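Local coordinates for D-alanyl-D-alanine carboxypeptidase (Penicillin binding protein) family protein (Francisella tularensis subsp. tularensis, PDB 6OSU), which probably removes the terminal D-alanine from peptidoglycan precursor peptides, acting as a serine-type D-alanyl-D-alanine carboxypeptidase of the S11 family, at residues Y194-Y197 / D198-G201; A215-Q219 / C220-F224; Q261-N265 / R266-T270. All coordinates share one frame; numbering follows the deposited sequence.

Interaction 1: residues Y194-Y197 / D198-G201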
loop_
_atom_site.group_PDB
_atom_site.type_symbol
_atom_site.label_atom_id
_atom_site.label_comp_id
_atom_site.label_asym_id
_atom_site.label_seq_id
_atom_site.Cartn_x
_atom_site.Cartn_y
_atom_site.Cartn_z
ATOM N N TYR A 194 -6.582 -8.472 -1.796
ATOM C CA TYR A 194 -5.957 -7.675 -0.752
ATOM C C TYR A 194 -6.685 -7.786 0.583
ATOM O O TYR A 194 -6.065 -7.570 1.630
ATOM C CB TYR A 194 -5.877 -6.209 -1.176
ATOM C CG TYR A 194 -5.346 -5.331 -0.073
ATOM C CD1 TYR A 194 -4.038 -5.473 0.374
ATOM C CD2 TYR A 194 -6.154 -4.385 0.543
ATOM C CE1 TYR A 194 -3.542 -4.685 1.403
ATOM C CE2 TYR A 194 -5.667 -3.587 1.567
ATOM C CZ TYR A 194 -4.362 -3.742 1.992
ATOM O OH TYR A 194 -3.871 -2.951 3.008
ATOM N N LYS A 195 -7.979 -8.120 0.572
ATOM C CA LYS A 195 -8.711 -8.284 1.822
ATOM C C LYS A 195 -8.134 -9.391 2.695
ATOM O O LYS A 195 -8.358 -9.383 3.910
ATOM C CB LYS A 195 -10.188 -8.573 1.546
ATOM C CG LYS A 195 -10.942 -7.430 0.881
ATOM C CD LYS A 195 -12.406 -7.796 0.661
ATOM C CE LYS A 195 -13.101 -6.791 -0.245
ATOM N NZ LYS A 195 -13.936 -7.471 -1.277
ATOM N N VAL A 196 -7.394 -10.337 2.110
ATOM C CA VAL A 196 -6.844 -11.446 2.885
ATOM C C VAL A 196 -5.838 -10.947 3.914
ATOM O O VAL A 196 -5.679 -11.549 4.985
ATOM C CB VAL A 196 -6.212 -12.493 1.945
ATOM C CG1 VAL A 196 -5.688 -13.686 2.736
ATOM C CG2 VAL A 196 -7.213 -12.948 0.903
ATOM N N TYR A 197 -5.153 -9.839 3.623
ATOM C CA TYR A 197 -4.126 -9.347 4.532
ATOM C C TYR A 197 -4.701 -8.843 5.849
ATOM O O TYR A 197 -3.946 -8.674 6.813
ATOM C CB TYR A 197 -3.312 -8.247 3.856
ATOM C CG TYR A 197 -2.379 -8.772 2.789
ATOM C CD1 TYR A 197 -1.226 -9.467 3.134
ATOM C CD2 TYR A 197 -2.653 -8.585 1.441
ATOM C CE1 TYR A 197 -0.364 -9.948 2.171
ATOM C CE2 TYR A 197 -1.796 -9.070 0.463
ATOM C CZ TYR A 197 -0.654 -9.752 0.838
ATOM O OH TYR A 197 0.207 -10.237 -0.117
ATOM N N ASP A 198 -6.009 -8.620 5.923
ATOM C CA ASP A 198 -6.646 -8.191 7.160
ATOM C C ASP A 198 -7.052 -9.359 8.054
ATOM O O ASP A 198 -7.564 -9.126 9.154
ATOM C CB ASP A 198 -7.870 -7.318 6.844
ATOM C CG ASP A 198 -8.346 -6.514 8.044
ATOM O OD1 ASP A 198 -7.504 -5.877 8.714
ATOM O OD2 ASP A 198 -9.566 -6.510 8.318
ATOM N N ASP A 199 -6.827 -10.602 7.618
ATOM C CA ASP A 199 -7.154 -11.760 8.446
ATOM C C ASP A 199 -6.333 -11.753 9.729
ATOM O O ASP A 199 -5.108 -11.611 9.698
ATOM C CB ASP A 199 -6.901 -13.059 7.676
ATOM C CG ASP A 199 -7.925 -13.310 6.585
ATOM O OD1 ASP A 199 -8.786 -12.433 6.354
ATOM O OD2 ASP A 199 -7.870 -14.390 5.959
ATOM N N LYS A 200 -7.017 -11.915 10.865
ATOM C CA LYS A 200 -6.330 -11.884 12.154
ATOM C C LYS A 200 -5.474 -13.126 12.369
ATOM O O LYS A 200 -4.464 -13.064 13.079
ATOM C CB LYS A 200 -7.348 -11.742 13.286
ATOM C CG LYS A 200 -8.288 -10.550 13.145
ATOM C CD LYS A 200 -7.591 -9.236 13.465
ATOM C CE LYS A 200 -7.635 -8.285 12.277
ATOM N NZ LYS A 200 -9.019 -8.119 11.746
ATOM N N GLY A 201 -5.853 -14.249 11.775
ATOM C CA GLY A 201 -5.094 -15.469 11.956
ATOM C C GLY A 201 -5.602 -16.570 11.050
ATOM O O GLY A 201 -6.435 -16.343 10.171
#
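Val196 and Asp199 meet at a slant in the loop that follows helix 191-194, with the valine methyl CG1 4.0 Å from Asp199 OD2. Each side chain is set by its first torsion. Val196 holds CG1 opposite the backbone N and next to its own carbonyl carbon (chi1 -178°), while Asp199 keeps its carboxylate carbon beside its backbone N (chi1 -72°); this places CB and CG against Val196 O. The Asp199 CG lies 3.3 Å from Val196 O. Carboxylate and carbonyl are both acceptors and do not bond; the bond to Val196 O comes from Asp199 N at 3.0 Å. One residue earlier, Asp198 N reaches Lys195 O at 3.2 Å, and Tyr197 N reaches Tyr194 O at 3.2 Å. Three successive bonds of this i to i+3 kind form a run of tight 3-10-type turns. Asp198 sends its carboxylate away from Lys195, and Lys200 bends back toward it: NZ makes a weak hydrogen bond to Asp198 O and a long ion pair with Asp198 OD2, 3.8 Å away. Asp199 also touches Thr118 and Val122 of helix 113-123. Both tyrosines are buried, and their hydroxyls find partners outside this stretch: Tyr194 OH bonds to Asp275, whereas Tyr197 lies on Met277 and makes a weak bond to Ser71. The Tyr197 side chain comes within about 4 Å of that of Lys278, a predicted substrate-binding residue, and about 6 Å from that of Lys67, the predicted proton acceptor. A connection of this kind, leading into strand 201-205 with Tyr197 beside the probable SxxK and KTG residues, is consistent with the wall of a penicillin-binding-protein active site.

Interaction 2: residues A215-Q219 / C220-F224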
loop_
_atom_site.group_PDB
_atom_site.type_symbol
_atom_site.label_atom_id
_atom_site.label_comp_id
_atom_site.label_asym_id
_atom_site.label_seq_id
_atom_site.Cartn_x
_atom_site.Cartn_y
_atom_site.Cartn_z
ATOM N N ALA A 215 -14.564 -17.079 12.901
ATOM C CA ALA A 215 -15.891 -16.901 13.479
ATOM C C ALA A 215 -16.506 -18.239 13.868
ATOM O O ALA A 215 -17.176 -18.345 14.901
ATOM C CB ALA A 215 -16.797 -16.155 12.500
ATOM N N ASP A 216 -16.288 -19.277 13.053
ATOM C CA ASP A 216 -16.773 -20.605 13.416
ATOM C C ASP A 216 -16.068 -21.140 14.654
ATOM O O ASP A 216 -16.654 -21.928 15.404
ATOM C CB ASP A 216 -16.600 -21.587 12.257
ATOM C CG ASP A 216 -17.695 -21.462 11.216
ATOM O OD1 ASP A 216 -17.367 -21.337 10.016
ATOM O OD2 ASP A 216 -18.885 -21.475 11.599
ATOM N N ARG A 217 -14.821 -20.727 14.887
ATOM C CA ARG A 217 -14.125 -21.166 16.092
ATOM C C ARG A 217 -14.700 -20.496 17.332
ATOM O O ARG A 217 -14.900 -21.150 18.360
ATOM C CB ARG A 217 -12.630 -20.879 15.985
ATOM C CG ARG A 217 -11.829 -21.498 17.115
ATOM C CD ARG A 217 -10.552 -20.734 17.409
ATOM N NE ARG A 217 -9.815 -21.347 18.511
ATOM C CZ ARG A 217 -8.695 -20.857 19.032
ATOM N NH1 ARG A 217 -8.096 -21.489 20.033
ATOM N NH2 ARG A 217 -8.174 -19.735 18.554
ATOM N N LYS A 218 -14.972 -19.191 17.256
ATOM C CA LYS A 218 -15.516 -18.477 18.405
ATOM C C LYS A 218 -16.932 -18.923 18.749
ATOM O O LYS A 218 -17.362 -18.734 19.892
ATOM C CB LYS A 218 -15.482 -16.968 18.152
ATOM C CG LYS A 218 -14.075 -16.380 18.104
ATOM C CD LYS A 218 -14.094 -14.930 17.635
ATOM C CE LYS A 218 -12.690 -14.396 17.359
ATOM N NZ LYS A 218 -12.015 -13.868 18.578
ATOM N N GLN A 219 -17.662 -19.508 17.796
ATOM C CA GLN A 219 -18.970 -20.078 18.110
ATOM C C GLN A 219 -18.828 -21.350 18.936
ATOM O O GLN A 219 -19.508 -21.522 19.954
ATOM C CB GLN A 219 -19.744 -20.376 16.827
ATOM C CG GLN A 219 -20.114 -19.164 16.001
ATOM C CD GLN A 219 -20.922 -19.543 14.776
ATOM O OE1 GLN A 219 -21.581 -20.581 14.753
ATOM N NE2 GLN A 219 -20.871 -18.705 13.747
ATOM N N CYS A 220 -17.954 -22.261 18.502
ATOM C CA CYS A 220 -17.813 -23.541 19.185
ATOM C C CYS A 220 -16.829 -23.456 20.344
ATOM O O CYS A 220 -17.048 -24.077 21.391
ATOM C CB CYS A 220 -17.360 -24.614 18.194
ATOM S SG CYS A 220 -18.440 -24.806 16.763
ATOM N N LEU A 221 -15.750 -22.690 20.173
ATOM C CA LEU A 221 -14.638 -22.622 21.115
ATOM C C LEU A 221 -14.116 -24.025 21.395
ATOM O O LEU A 221 -14.278 -24.534 22.510
ATOM C CB LEU A 221 -15.065 -21.926 22.411
ATOM C CG LEU A 221 -15.322 -20.419 22.324
ATOM C CD1 LEU A 221 -16.158 -19.945 23.499
ATOM C CD2 LEU A 221 -14.007 -19.657 22.262
ATOM N N PRO A 222 -13.493 -24.683 20.420
ATOM C CA PRO A 222 -13.040 -26.061 20.633
ATOM C C PRO A 222 -11.901 -26.120 21.636
ATOM O O PRO A 222 -11.229 -25.128 21.924
ATOM C CB PRO A 222 -12.570 -26.506 19.241
ATOM C CG PRO A 222 -13.127 -25.492 18.290
ATOM C CD PRO A 222 -13.184 -24.215 19.061
ATOM N N LYS A 223 -11.691 -27.317 22.171
ATOM C CA LYS A 223 -10.611 -27.572 23.114
ATOM C C LYS A 223 -9.488 -28.298 22.386
ATOM O O LYS A 223 -9.709 -29.364 21.799
ATOM C CB LYS A 223 -11.103 -28.395 24.303
ATOM C CG LYS A 223 -10.060 -28.602 25.386
ATOM C CD LYS A 223 -10.560 -28.089 26.728
ATOM C CE LYS A 223 -9.644 -28.519 27.862
ATOM N NZ LYS A 223 -10.207 -28.148 29.190
ATOM N N PHE A 224 -8.292 -27.718 22.422
ATOM C CA PHE A 224 -7.124 -28.284 21.767
ATOM C C PHE A 224 -6.098 -28.700 22.809
ATOM O O PHE A 224 -5.860 -27.975 23.781
ATOM C CB PHE A 224 -6.494 -27.283 20.791
ATOM C CG PHE A 224 -7.407 -26.869 19.676
ATOM C CD1 PHE A 224 -8.054 -25.646 19.709
ATOM C CD2 PHE A 224 -7.628 -27.708 18.597
ATOM C CE1 PHE A 224 -8.897 -25.265 18.685
ATOM C CE2 PHE A 224 -8.474 -27.332 17.570
ATOM C CZ PHE A 224 -9.107 -26.109 17.613
#
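At the C-terminal end of helix 214-220 the chain runs on through Leu221 and Pro222 to Phe224, and the Arg217 side chain reaches along it. Leu221 is the first residue to leave helical geometry and does so with positive phi (53°), the left-handed conformation often found where helices stop. Its N-H still bonds to Arg217 O, although the modelled separation of 2.5 Å is short enough for its exact value to be doubtful. The preceding Cys220 N makes a weak bond to Asp216 O at 3.4 Å. Pro222 has no N-H to carry the pattern on; its ring lies against Arg217 instead, with CD 3.6 Å from Arg217 CG and near the guanidinium plane, at its edge. The arginine stem is extended from CG to NE and leaves the helix with CG opposite the backbone N (chi1 -171°), which carries the charged end past the proline as far as the Phe224 ring. There NE comes to 4.0 Å from Phe224 CE1, at the ring's edge and not over its face; the guanidinium and ring planes are 59° apart. Leu221 CG lies 3.6 Å from Lys218 O. Cys220 SG lies 3.6 Å from Asp216 O and is joined to Cys248 by a disulfide, which ties this helix end to helix 242-251. A second tie between the same helices is polar, from Gln219 OE1 to Lys247. Arg217 and Phe224 both also rest on Leu260 of strand 258-262. Taken together this is a right-handed helix ended by one residue in the left-handed (alpha-L) region and then proline, opening into the short strand 223-224 of a two-stranded antiparallel sheet with 231-233.

Interaction 3: residues Q261-N265 / R266-T270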
loop_
_atom_site.group_PDB
_atom_site.type_symbol
_atom_site.label_atom_id
_atom_site.label_comp_id
_atom_site.label_asym_id
_atom_site.label_seq_id
_atom_site.Cartn_x
_atom_site.Cartn_y
_atom_site.Cartn_z
ATOM N N GLN A 261 -2.382 -20.099 14.245
ATOM C CA GLN A 261 -1.382 -19.048 14.171
ATOM C C GLN A 261 -2.061 -17.705 13.966
ATOM O O GLN A 261 -3.058 -17.605 13.246
ATOM C CB GLN A 261 -0.386 -19.287 13.031
ATOM C CG GLN A 261 0.017 -20.734 12.841
ATOM C CD GLN A 261 1.259 -20.874 11.994
ATOM O OE1 GLN A 261 2.295 -20.285 12.298
ATOM N NE2 GLN A 261 1.164 -21.649 10.920
ATOM N N ASN A 262 -1.510 -16.676 14.600
ATOM C CA ASN A 262 -1.964 -15.313 14.389
ATOM C C ASN A 262 -1.204 -14.673 13.237
ATOM O O ASN A 262 -0.068 -15.046 12.926
ATOM C CB ASN A 262 -1.770 -14.465 15.646
ATOM C CG ASN A 262 -2.648 -14.910 16.791
ATOM O OD1 ASN A 262 -3.862 -14.708 16.770
ATOM N ND2 ASN A 262 -2.035 -15.505 17.808
ATOM N N ASN A 263 -1.850 -13.702 12.600
ATOM C CA ASN A 263 -1.135 -12.787 11.727
ATOM C C ASN A 263 -0.161 -11.972 12.564
ATOM O O ASN A 263 -0.548 -11.353 13.559
ATOM C CB ASN A 263 -2.121 -11.872 10.999
ATOM C CG ASN A 263 -1.472 -11.065 9.885
ATOM O OD1 ASN A 263 -0.280 -10.757 9.927
ATOM N ND2 ASN A 263 -2.263 -10.717 8.880
ATOM N N ARG A 264 1.107 -11.980 12.167
ATOM C CA ARG A 264 2.146 -11.323 12.946
ATOM C C ARG A 264 2.286 -9.846 12.622
ATOM O O ARG A 264 3.226 -9.206 13.104
ATOM C CB ARG A 264 3.483 -12.043 12.762
ATOM C CG ARG A 264 3.561 -13.306 13.605
ATOM C CD ARG A 264 4.927 -13.961 13.588
ATOM N NE ARG A 264 5.987 -13.091 14.078
ATOM C CZ ARG A 264 7.264 -13.452 14.114
ATOM N NH1 ARG A 264 8.188 -12.619 14.574
ATOM N NH2 ARG A 264 7.615 -14.654 13.680
ATOM N N ASN A 265 1.376 -9.288 11.828
ATOM C CA ASN A 265 1.294 -7.839 11.669
ATOM C C ASN A 265 0.495 -7.305 12.850
ATOM O O ASN A 265 -0.737 -7.281 12.843
ATOM C CB ASN A 265 0.659 -7.467 10.336
ATOM C CG ASN A 265 0.579 -5.967 10.129
ATOM O OD1 ASN A 265 1.179 -5.193 10.874
ATOM N ND2 ASN A 265 -0.164 -5.548 9.110
ATOM N N ARG A 266 1.220 -6.870 13.885
ATOM C CA ARG A 266 0.577 -6.412 15.112
ATOM C C ARG A 266 -0.342 -5.223 14.864
ATOM O O ARG A 266 -1.289 -5.001 15.628
ATOM C CB ARG A 266 1.638 -6.051 16.152
ATOM C CG ARG A 266 2.431 -7.237 16.680
ATOM C CD ARG A 266 1.501 -8.247 17.316
ATOM N NE ARG A 266 0.554 -7.601 18.221
ATOM C CZ ARG A 266 -0.513 -8.199 18.741
ATOM N NH1 ARG A 266 -0.776 -9.466 18.447
ATOM N NH2 ARG A 266 -1.318 -7.528 19.552
ATOM N N LEU A 267 -0.086 -4.455 13.801
ATOM C CA LEU A 267 -0.875 -3.259 13.528
ATOM C C LEU A 267 -2.353 -3.573 13.339
ATOM O O LEU A 267 -3.205 -2.725 13.627
ATOM C CB LEU A 267 -0.328 -2.547 12.291
ATOM C CG LEU A 267 0.509 -1.290 12.522
ATOM C CD1 LEU A 267 1.689 -1.587 13.429
ATOM C CD2 LEU A 267 0.981 -0.729 11.192
ATOM N N LEU A 268 -2.677 -4.777 12.853
ATOM C CA LEU A 268 -4.078 -5.151 12.674
ATOM C C LEU A 268 -4.856 -5.021 13.975
ATOM O O LEU A 268 -6.020 -4.604 13.972
ATOM C CB LEU A 268 -4.183 -6.582 12.145
ATOM C CG LEU A 268 -3.665 -6.872 10.741
ATOM C CD1 LEU A 268 -3.946 -8.324 10.388
ATOM C CD2 LEU A 268 -4.297 -5.927 9.731
ATOM N N PHE A 269 -4.228 -5.368 15.096
ATOM C CA PHE A 269 -4.896 -5.361 16.389
ATOM C C PHE A 269 -4.790 -4.022 17.104
ATOM O O PHE A 269 -5.688 -3.672 17.880
ATOM C CB PHE A 269 -4.312 -6.460 17.287
ATOM C CG PHE A 269 -4.157 -7.790 16.600
ATOM C CD1 PHE A 269 -5.144 -8.760 16.701
ATOM C CD2 PHE A 269 -3.022 -8.072 15.850
ATOM C CE1 PHE A 269 -5.003 -9.983 16.066
ATOM C CE2 PHE A 269 -2.876 -9.290 15.213
ATOM C CZ PHE A 269 -3.867 -10.248 15.322
ATOM N N THR A 270 -3.721 -3.264 16.861
ATOM C CA THR A 270 -3.438 -2.049 17.617
ATOM C C THR A 270 -3.822 -0.770 16.883
ATOM O O THR A 270 -4.391 0.137 17.497
ATOM C CB THR A 270 -1.951 -1.994 17.985
ATOM O OG1 THR A 270 -1.153 -1.986 16.794
ATOM C CG2 THR A 270 -1.572 -3.199 18.834
#
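Two asparagines, each with CG opposite its backbone N, shape the path from strand 258-262 into helix 267-270. In Asn265 this torsion (chi1 -179°) brings OD1 to the turn that leads into the helix, where it accepts from Leu267 N at 3.3 Å, a helix-capping bond whose donor lies well above the carboxamide plane. Asn265 O takes Leu268 N at 3.2 Å; Asn265 thus takes two N-H groups at the helix entrance. In Asn263 (chi1 -169°) OD1 curls forward to Asn265 N at 2.9 Å, closing an Asx turn. The other branch of that amide, ND2, donates to Asp199 O and is 3.3 Å from Leu268 CD1, the two side chains meeting at about a right angle. Phe269 comes in from the helix with its edge: CE2 is 3.5 Å from Asn263 O, which lies near the ring plane, while the Arg266 guanidinium turns one face to Phe269 CD2. Leu267 packs on Leu289 and on helix 310-327. In chemical terms, Asn265 OD1 satisfies an N-H at the helix entrance, Asn263 OD1 holds the loop before it, and a carbonyl meets the electropositive rim of the ring.

Interactions 1 and 3 share one partly buried region near the predicted active site, and they touch: Lys200 O probably accepts from Asn263 N at 2.7 Å, Asp199 O probably accepts from Asn263 ND2 at 3.1 Å, and Asp198 OD1 packs on Leu268 CD2. The chain leaving the turn of interaction 1 enters strand 201-205, which pairs with strand 258-262 leading into interaction 3. Interaction 2 is the surface contact, with its centre about 19 Å from the centres of both others and away from annotated sites. Main-chain turns dominate interaction 1, an asparagine cap and an Asx turn interaction 3, whereas 215-224 adds a disulfide and arginine packing on proline and phenylalanine.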